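Long-range contacts in putative deoxyribonuclease yjjV (Escherichia coli, PDB 1ZZM), which probably hydrolyses ester bonds, as a metal-dependent hydrolase of the TatD family that binds two divalent metal cations per subunit: residues E44-V49 against L63-G68; N55-Y60 against P89-A94; G158-L163 against S188-V193. All blocks are in the same frame, centred on the assembly; numbering follows the deposited sequence.

Contact 1 (E44-V49 against L63-G68); sequences ENFARV and LGLHPG
The ring of Phe-46, on the first turn of helix 46-55, packs onto Leu-63, Gly-64 and Leu-65 where the chain leaves strand 59-63. With CG beside the backbone N and anti to the carbonyl carbon (chi1 -69°), the ring reaches these residues although the bond to CB does not point at them. Leu-63 passes obliquely over one face of the ring, with CB on that side and the CD2 methyl 4.0 Å from Phe-46 CD1. Val-49, nearly one helical turn further on, brings its CG1 toward the same methyl. At the far end of the ring Leu-65 lies at about a right angle to the phenylalanine, its CD2 3.7 Å from Phe-46 CZ. Between the leucines only backbone meets the ring: Gly-64 O sits in the ring plane at the edge, 3.4 Å from Phe-46 CE1. That buried oxygen has no hydrogen-bond partner in the model, and the slightly positive C-H rim of a benzene ring is a tolerable neighbour for it. Further along, Gly-68 N donates to His-66 ND1 (2.8 Å) almost in the imidazole plane, which would help fix the turn of a ring lining the pocket of the bound hexaoxaicosane-diol. Aliphatic and aromatic residues suit this buried place: helix 75-87 closes over it through Leu-81, which touches Phe-46 and Leu-63, while Leu-65 continues onto helix 109-125 and Leu-63 pairs by its backbone with Gly-96 of strand 95-101.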
loop_
_atom_site.group_PDB
_atom_site.type_symbol
_atom_site.label_atom_id
_atom_site.label_comp_id
_atom_site.label_asym_id
_atom_site.label_seq_id
_atom_site.Cartn_x
_atom_site.Cartn_y
_atom_site.Cartn_z
ATOM N N GLU A 44 -13.461 6.467 -11.114
ATOM C CA GLU A 44 -14.361 5.537 -11.763
ATOM C C GLU A 44 -14.387 4.173 -11.061
ATOM O O GLU A 44 -15.359 3.435 -11.206
ATOM C CB GLU A 44 -13.974 5.378 -13.231
ATOM C CG GLU A 44 -14.673 4.241 -13.914
ATOM C CD GLU A 44 -14.371 4.196 -15.398
ATOM O OE1 GLU A 44 -13.173 4.137 -15.763
ATOM O OE2 GLU A 44 -15.335 4.222 -16.193
ATOM N N ASN A 45 -13.338 3.846 -10.298
ATOM C CA ASN A 45 -13.292 2.578 -9.558
ATOM C C ASN A 45 -13.720 2.714 -8.081
ATOM O O ASN A 45 -13.703 1.712 -7.355
ATOM C CB ASN A 45 -11.880 1.972 -9.593
ATOM C CG ASN A 45 -11.445 1.625 -10.985
ATOM O OD1 ASN A 45 -12.284 1.523 -11.864
ATOM N ND2 ASN A 45 -10.132 1.432 -11.206
ATOM N N PHE A 46 -14.098 3.911 -7.624
ATOM C CA PHE A 46 -14.507 4.043 -6.204
ATOM C C PHE A 46 -15.671 3.124 -5.807
ATOM O O PHE A 46 -15.649 2.477 -4.752
ATOM C CB PHE A 46 -14.890 5.491 -5.846
ATOM C CG PHE A 46 -13.728 6.453 -5.844
ATOM C CD1 PHE A 46 -12.413 5.997 -6.015
ATOM C CD2 PHE A 46 -13.945 7.815 -5.649
ATOM C CE1 PHE A 46 -11.339 6.889 -5.992
ATOM C CE2 PHE A 46 -12.868 8.723 -5.624
ATOM C CZ PHE A 46 -11.564 8.250 -5.797
ATOM N N ALA A 47 -16.691 3.061 -6.651
ATOM C CA ALA A 47 -17.836 2.225 -6.356
ATOM C C ALA A 47 -17.483 0.760 -6.190
ATOM O O ALA A 47 -17.925 0.139 -5.247
ATOM C CB ALA A 47 -18.905 2.375 -7.454
ATOM N N ARG A 48 -16.706 0.198 -7.111
ATOM C CA ARG A 48 -16.362 -1.208 -7.005
ATOM C C ARG A 48 -15.436 -1.543 -5.809
ATOM O O ARG A 48 -15.501 -2.646 -5.251
ATOM C CB ARG A 48 -15.764 -1.679 -8.327
ATOM C CG ARG A 48 -14.334 -1.244 -8.619
ATOM C CD ARG A 48 -13.983 -1.673 -10.069
ATOM N NE ARG A 48 -12.547 -1.577 -10.331
ATOM C CZ ARG A 48 -11.986 -1.867 -11.497
ATOM N NH1 ARG A 48 -12.738 -2.259 -12.525
ATOM N NH2 ARG A 48 -10.670 -1.832 -11.624
ATOM N N VAL A 49 -14.578 -0.597 -5.419
ATOM C CA VAL A 49 -13.694 -0.819 -4.289
ATOM C C VAL A 49 -14.539 -0.725 -3.010
ATOM O O VAL A 49 -14.392 -1.547 -2.103
ATOM C CB VAL A 49 -12.524 0.213 -4.288
ATOM C CG1 VAL A 49 -11.695 0.168 -2.945
ATOM C CG2 VAL A 49 -11.604 -0.123 -5.448
ATOM N N LEU A 63 -9.486 5.076 -0.753
ATOM C CA LEU A 63 -9.966 5.791 -1.931
ATOM C C LEU A 63 -8.965 6.899 -2.206
ATOM O O LEU A 63 -8.480 7.595 -1.290
ATOM C CB LEU A 63 -11.342 6.424 -1.680
ATOM C CG LEU A 63 -12.462 5.466 -1.285
ATOM C CD1 LEU A 63 -13.749 6.275 -1.056
ATOM C CD2 LEU A 63 -12.640 4.417 -2.399
ATOM N N GLY A 64 -8.648 7.063 -3.484
ATOM C CA GLY A 64 -7.675 8.051 -3.854
ATOM C C GLY A 64 -7.425 7.929 -5.340
ATOM O O GLY A 64 -7.920 6.991 -6.010
ATOM N N LEU A 65 -6.596 8.833 -5.839
ATOM C CA LEU A 65 -6.290 8.915 -7.271
ATOM C C LEU A 65 -4.788 8.657 -7.505
ATOM O O LEU A 65 -3.964 9.464 -7.121
ATOM C CB LEU A 65 -6.693 10.323 -7.725
ATOM C CG LEU A 65 -8.119 10.784 -7.347
ATOM C CD1 LEU A 65 -8.303 12.261 -7.694
ATOM C CD2 LEU A 65 -9.173 9.972 -8.106
ATOM N N HIS A 66 -4.489 7.522 -8.151
ATOM C CA HIS A 66 -3.151 7.010 -8.448
ATOM C C HIS A 66 -2.411 7.830 -9.506
ATOM O O HIS A 66 -2.989 8.202 -10.530
ATOM C CB HIS A 66 -3.310 5.533 -8.881
ATOM C CG HIS A 66 -2.044 4.727 -8.829
ATOM N ND1 HIS A 66 -0.943 5.012 -9.609
ATOM C CD2 HIS A 66 -1.754 3.570 -8.180
ATOM C CE1 HIS A 66 -0.031 4.066 -9.449
ATOM N NE2 HIS A 66 -0.500 3.176 -8.588
ATOM N N PRO A 67 -1.118 8.141 -9.275
ATOM C CA PRO A 67 -0.379 8.939 -10.264
ATOM C C PRO A 67 -0.283 8.259 -11.627
ATOM O O PRO A 67 -0.172 8.936 -12.658
ATOM C CB PRO A 67 0.992 9.153 -9.601
ATOM C CG PRO A 67 1.152 7.940 -8.694
ATOM C CD PRO A 67 -0.257 7.765 -8.132
ATOM N N GLY A 68 -0.369 6.934 -11.614
ATOM C CA GLY A 68 -0.284 6.173 -12.862
ATOM C C GLY A 68 -1.499 6.380 -13.744
ATOM O O GLY A 68 -1.463 6.103 -14.934
#

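Contact 2 (N55-Y60 against P89-A94); sequences NYQPLY and PAKVVA
Lys-91 makes a mixed polar and cation-pi contact with the turn that joins helix 46-55 to strand 59-63, where the chain entering strand 92-93 comes alongside the start of strand 59-63. Its ammonium group is the polar centre. NZ donates to Gln-57 O (3.1 Å), standing above that carbonyl's plane with a C=O...N angle of 103°, and to Leu-59 O (3.0 Å), where it is tilted less from the plane. A further bond to Ala-53 O, in the last turn of helix 46-55, means that three backbone oxygens grip one nitrogen. A cation suits this place: one of these carbonyls lies in the last turn of a helix and the others just beyond it, and their combined negative potential would probably favour the charged form of the lysine.

The aliphatic part of the chain is used as well. The chain bends at chi3 (83°), and CE lies over the centre of the Tyr-60 ring, 3.8 Å from the ring centroid, in a CH-pi contact. NZ follows over the same face at 4.8 Å from that centroid, a cation-pi distance. Tyrosine thus offers a flat surface for both methylene and charge, and Val-93 CG1 approaches the ring obliquely, 3.8 Å from Tyr-60 CD1. The turn itself is a type I beta turn, closed by Leu-59 N to Tyr-56 O.

Backbone bonds of Ala-61 to both Lys-91 and Val-93 show the pattern of parallel strands, one residue bonding to two that flank its opposite number. Adjacent parallel strands joined through an intervening helix, here 75-87, form the beta-alpha-beta unit typical of the TIM-barrel fold.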
loop_
_atom_site.group_PDB
_atom_site.type_symbol
_atom_site.label_atom_id
_atom_site.label_comp_id
_atom_site.label_asym_id
_atom_site.label_seq_id
_atom_site.Cartn_x
_atom_site.Cartn_y
_atom_site.Cartn_z
ATOM N N ASN A 55 -19.038 -5.685 1.037
ATOM C CA ASN A 55 -19.543 -7.055 0.867
ATOM C C ASN A 55 -18.686 -8.225 1.373
ATOM O O ASN A 55 -19.196 -9.332 1.567
ATOM C CB ASN A 55 -19.872 -7.307 -0.611
ATOM C CG ASN A 55 -21.068 -6.498 -1.082
ATOM O OD1 ASN A 55 -22.030 -6.308 -0.341
ATOM N ND2 ASN A 55 -21.018 -6.034 -2.310
ATOM N N TYR A 56 -17.390 -8.002 1.586
ATOM C CA TYR A 56 -16.526 -9.091 2.052
ATOM C C TYR A 56 -15.850 -8.721 3.365
ATOM O O TYR A 56 -15.112 -7.732 3.437
ATOM C CB TYR A 56 -15.473 -9.391 0.985
ATOM C CG TYR A 56 -16.070 -9.852 -0.346
ATOM C CD1 TYR A 56 -16.270 -11.206 -0.606
ATOM C CD2 TYR A 56 -16.405 -8.933 -1.350
ATOM C CE1 TYR A 56 -16.773 -11.638 -1.831
ATOM C CE2 TYR A 56 -16.924 -9.365 -2.592
ATOM C CZ TYR A 56 -17.095 -10.722 -2.812
ATOM O OH TYR A 56 -17.549 -11.169 -4.025
ATOM N N GLN A 57 -16.096 -9.501 4.410
ATOM C CA GLN A 57 -15.490 -9.200 5.704
ATOM C C GLN A 57 -13.978 -8.957 5.668
ATOM O O GLN A 57 -13.493 -8.015 6.295
ATOM C CB GLN A 57 -15.789 -10.315 6.726
ATOM C CG GLN A 57 -17.209 -10.315 7.284
ATOM C CD GLN A 57 -17.440 -9.278 8.397
ATOM O OE1 GLN A 57 -18.459 -9.329 9.093
ATOM N NE2 GLN A 57 -16.502 -8.338 8.564
ATOM N N PRO A 58 -13.217 -9.774 4.923
ATOM C CA PRO A 58 -11.767 -9.565 4.892
ATOM C C PRO A 58 -11.233 -8.335 4.170
ATOM O O PRO A 58 -10.079 -8.004 4.336
ATOM C CB PRO A 58 -11.247 -10.832 4.193
ATOM C CG PRO A 58 -12.314 -11.827 4.426
ATOM C CD PRO A 58 -13.550 -10.991 4.164
ATOM N N LEU A 59 -12.060 -7.666 3.375
ATOM C CA LEU A 59 -11.541 -6.567 2.593
ATOM C C LEU A 59 -11.802 -5.170 3.140
ATOM O O LEU A 59 -12.892 -4.828 3.555
ATOM C CB LEU A 59 -12.092 -6.662 1.158
ATOM C CG LEU A 59 -11.880 -7.984 0.432
ATOM C CD1 LEU A 59 -12.637 -7.946 -0.932
ATOM C CD2 LEU A 59 -10.359 -8.174 0.193
ATOM N N TYR A 60 -10.762 -4.362 3.120
ATOM C CA TYR A 60 -10.876 -3.005 3.607
ATOM C C TYR A 60 -10.473 -2.161 2.431
ATOM O O TYR A 60 -9.779 -2.652 1.503
ATOM C CB TYR A 60 -9.931 -2.808 4.780
ATOM C CG TYR A 60 -10.471 -3.418 6.056
ATOM C CD1 TYR A 60 -11.063 -2.611 7.030
ATOM C CD2 TYR A 60 -10.430 -4.801 6.274
ATOM C CE1 TYR A 60 -11.613 -3.151 8.191
ATOM C CE2 TYR A 60 -10.978 -5.357 7.443
ATOM C CZ TYR A 60 -11.571 -4.519 8.394
ATOM O OH TYR A 60 -12.138 -5.028 9.544
ATOM N N PRO A 89 -17.410 5.684 4.390
ATOM C CA PRO A 89 -17.814 4.280 4.256
ATOM C C PRO A 89 -17.518 3.361 5.438
ATOM O O PRO A 89 -18.164 2.315 5.562
ATOM C CB PRO A 89 -17.105 3.846 2.985
ATOM C CG PRO A 89 -17.219 5.094 2.133
ATOM C CD PRO A 89 -16.828 6.190 3.132
ATOM N N ALA A 90 -16.527 3.716 6.266
ATOM C CA ALA A 90 -16.167 2.943 7.487
ATOM C C ALA A 90 -15.098 1.863 7.393
ATOM O O ALA A 90 -14.224 1.783 8.275
ATOM C CB ALA A 90 -17.363 2.353 8.085
ATOM N N LYS A 91 -15.207 0.976 6.406
ATOM C CA LYS A 91 -14.145 0.004 6.224
ATOM C C LYS A 91 -13.153 0.688 5.298
ATOM O O LYS A 91 -12.216 0.071 4.796
ATOM C CB LYS A 91 -14.665 -1.313 5.656
ATOM C CG LYS A 91 -15.306 -2.144 6.782
ATOM C CD LYS A 91 -15.819 -3.473 6.301
ATOM C CE LYS A 91 -14.700 -4.492 6.248
ATOM N NZ LYS A 91 -15.150 -5.578 5.317
ATOM N N VAL A 92 -13.373 1.985 5.077
ATOM C CA VAL A 92 -12.422 2.771 4.286
ATOM C C VAL A 92 -11.433 3.197 5.359
ATOM O O VAL A 92 -11.800 3.882 6.324
ATOM C CB VAL A 92 -13.077 4.004 3.641
ATOM C CG1 VAL A 92 -12.040 5.069 3.359
ATOM C CG2 VAL A 92 -13.739 3.597 2.340
ATOM N N VAL A 93 -10.178 2.821 5.201
ATOM C CA VAL A 93 -9.227 3.122 6.249
ATOM C C VAL A 93 -8.124 4.085 5.916
ATOM O O VAL A 93 -7.290 4.367 6.786
ATOM C CB VAL A 93 -8.548 1.833 6.764
ATOM C CG1 VAL A 93 -9.595 0.899 7.319
ATOM C CG2 VAL A 93 -7.766 1.145 5.638
ATOM N N ALA A 94 -8.097 4.584 4.681
ATOM C CA ALA A 94 -7.023 5.477 4.282
ATOM C C ALA A 94 -7.401 6.180 2.989
ATOM O O ALA A 94 -8.315 5.739 2.287
ATOM C CB ALA A 94 -5.720 4.658 4.030
#

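Contact 3 (G158-L163 against S188-V193); sequences GFSGSL and SKTRDV
Ser-160 turns its OG anti to its own backbone N (chi1 178°), and Thr-190, on helix 190-196, sets OG1 beside its backbone N and anti to the carbonyl carbon (chi1 -61°). The two hydroxyls meet in a hydrogen bond of 3.1 Å between Ser-160 OG and Thr-190 OG1, in which either may be the donor. The same torsion turns the methyl of Thr-190 to the backbone, CG2 lying 3.5 Å from Phe-159 O. A valine in place of Thr-190 would probably leave Ser-160 OG without its hydroxyl mate across the contact. In a TIM barrel such loops after the strands frame the active site; this one, against which helix 190-196 packs, follows strand 154-156 and zinc ligand His-157 and leads into helix 163-171, N-capped by Ser-162. Gly-161 fits here since a CB would be jammed against the preceding carbonyl oxygen and Phe-159 CZ. Val-193, a turn beyond Thr-190, divides its methyls: CG2 lies 3.4 Å from Leu-163 N, at the start of helix 163-171, whereas CG1 touches Phe-159 CE2 at 4.1 Å and Leu-163 CD1 at 3.9 Å. The leucine and valine side chains run antiparallel alongside one another; the phenylalanine crosses the valine at about a right angle and stacks its ring with that of His-138.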
loop_
_atom_site.group_PDB
_atom_site.type_symbol
_atom_site.label_atom_id
_atom_site.label_comp_id
_atom_site.label_asym_id
_atom_site.label_seq_id
_atom_site.Cartn_x
_atom_site.Cartn_y
_atom_site.Cartn_z
ATOM N N GLY A 158 5.358 -0.770 -1.244
ATOM C CA GLY A 158 6.264 -1.393 -2.204
ATOM C C GLY A 158 7.600 -0.717 -2.293
ATOM O O GLY A 158 8.161 -0.578 -3.359
ATOM N N PHE A 159 8.137 -0.336 -1.148
ATOM C CA PHE A 159 9.388 0.379 -1.126
ATOM C C PHE A 159 10.601 -0.297 -1.756
ATOM O O PHE A 159 10.883 -1.476 -1.512
ATOM C CB PHE A 159 9.776 0.742 0.319
ATOM C CG PHE A 159 11.043 1.561 0.413
ATOM C CD1 PHE A 159 11.010 2.946 0.266
ATOM C CD2 PHE A 159 12.283 0.933 0.588
ATOM C CE1 PHE A 159 12.194 3.703 0.284
ATOM C CE2 PHE A 159 13.464 1.688 0.607
ATOM C CZ PHE A 159 13.415 3.069 0.451
ATOM N N SER A 160 11.303 0.463 -2.581
ATOM C CA SER A 160 12.562 -0.010 -3.140
ATOM C C SER A 160 13.401 1.244 -3.196
ATOM O O SER A 160 12.974 2.255 -3.752
ATOM C CB SER A 160 12.432 -0.578 -4.546
ATOM O OG SER A 160 13.740 -0.951 -4.976
ATOM N N GLY A 161 14.589 1.198 -2.621
ATOM C CA GLY A 161 15.412 2.394 -2.636
ATOM C C GLY A 161 16.513 2.306 -1.627
ATOM O O GLY A 161 16.811 1.233 -1.162
ATOM N N SER A 162 17.092 3.448 -1.272
ATOM C CA SER A 162 18.215 3.497 -0.346
ATOM C C SER A 162 17.835 3.517 1.131
ATOM O O SER A 162 16.705 3.821 1.520
ATOM C CB SER A 162 19.065 4.742 -0.636
ATOM O OG SER A 162 18.398 5.924 -0.198
ATOM N N LEU A 163 18.808 3.194 1.957
ATOM C CA LEU A 163 18.574 3.211 3.389
ATOM C C LEU A 163 18.230 4.635 3.816
ATOM O O LEU A 163 17.331 4.846 4.637
ATOM C CB LEU A 163 19.827 2.738 4.114
ATOM C CG LEU A 163 19.710 2.661 5.628
ATOM C CD1 LEU A 163 18.571 1.789 5.972
ATOM C CD2 LEU A 163 20.991 2.107 6.221
ATOM N N SER A 188 18.513 -5.005 -6.423
ATOM C CA SER A 188 18.742 -3.781 -5.665
ATOM C C SER A 188 19.285 -4.153 -4.302
ATOM O O SER A 188 19.499 -5.332 -4.000
ATOM C CB SER A 188 17.442 -2.970 -5.471
ATOM O OG SER A 188 16.602 -3.545 -4.471
ATOM N N LYS A 189 19.473 -3.140 -3.467
ATOM C CA LYS A 189 19.994 -3.349 -2.128
ATOM C C LYS A 189 18.870 -3.138 -1.114
ATOM O O LYS A 189 19.106 -2.879 0.078
ATOM C CB LYS A 189 21.141 -2.371 -1.865
ATOM C CG LYS A 189 22.302 -2.499 -2.851
ATOM C CD LYS A 189 22.832 -3.929 -2.903
ATOM C CE LYS A 189 23.278 -4.410 -1.522
ATOM N NZ LYS A 189 23.602 -5.872 -1.508
ATOM N N THR A 190 17.639 -3.258 -1.587
ATOM C CA THR A 190 16.508 -3.071 -0.699
ATOM C C THR A 190 16.450 -4.108 0.432
ATOM O O THR A 190 15.990 -3.808 1.552
ATOM C CB THR A 190 15.197 -3.033 -1.495
ATOM O OG1 THR A 190 15.245 -1.937 -2.411
ATOM C CG2 THR A 190 13.990 -2.813 -0.550
ATOM N N ARG A 191 16.942 -5.318 0.189
ATOM C CA ARG A 191 16.921 -6.321 1.248
ATOM C C ARG A 191 17.752 -5.853 2.435
ATOM O O ARG A 191 17.366 -6.062 3.590
ATOM C CB ARG A 191 17.461 -7.678 0.747
ATOM C CG ARG A 191 16.589 -8.330 -0.327
ATOM C CD ARG A 191 17.374 -9.401 -1.116
ATOM N NE ARG A 191 18.005 -10.424 -0.281
ATOM C CZ ARG A 191 17.378 -11.478 0.247
ATOM N NH1 ARG A 191 16.086 -11.662 0.045
ATOM N NH2 ARG A 191 18.052 -12.375 0.966
ATOM N N ASP A 192 18.878 -5.190 2.160
ATOM C CA ASP A 192 19.734 -4.707 3.231
ATOM C C ASP A 192 19.049 -3.590 4.020
ATOM O O ASP A 192 19.243 -3.475 5.226
ATOM C CB ASP A 192 21.075 -4.197 2.683
ATOM C CG ASP A 192 21.970 -5.318 2.205
ATOM O OD1 ASP A 192 21.888 -6.433 2.778
ATOM O OD2 ASP A 192 22.769 -5.081 1.267
ATOM N N VAL A 193 18.243 -2.777 3.332
ATOM C CA VAL A 193 17.518 -1.681 3.994
ATOM C C VAL A 193 16.483 -2.276 4.915
ATOM O O VAL A 193 16.416 -1.959 6.110
ATOM C CB VAL A 193 16.784 -0.772 2.943
ATOM C CG1 VAL A 193 15.858 0.265 3.658
ATOM C CG2 VAL A 193 17.781 -0.072 2.103
#

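How the contacts relate
Residues 44-49, leading into helix 46-55, open contact 1, and the end of that helix with the turn after it opens contact 2 with residues 55-60. Strand 59-63 then runs out into 63-68, closing contact 1 across the helix and strand. Only after helix 75-87 does 89-94 close contact 2, so the two cross along the chain. They also touch in space, Leu-63 CG lying 4.3 Å from Val-92 CG2, and together join successive strand-helix units of the barrel. Contact 3 comes later, in series with both; enclosing helix 163-171 and strand 175-178, it ties the loop after strand 154-156 to helix 190-196. Its centre is about 27 Å from that of contact 1, on the opposite side of the chain's centre.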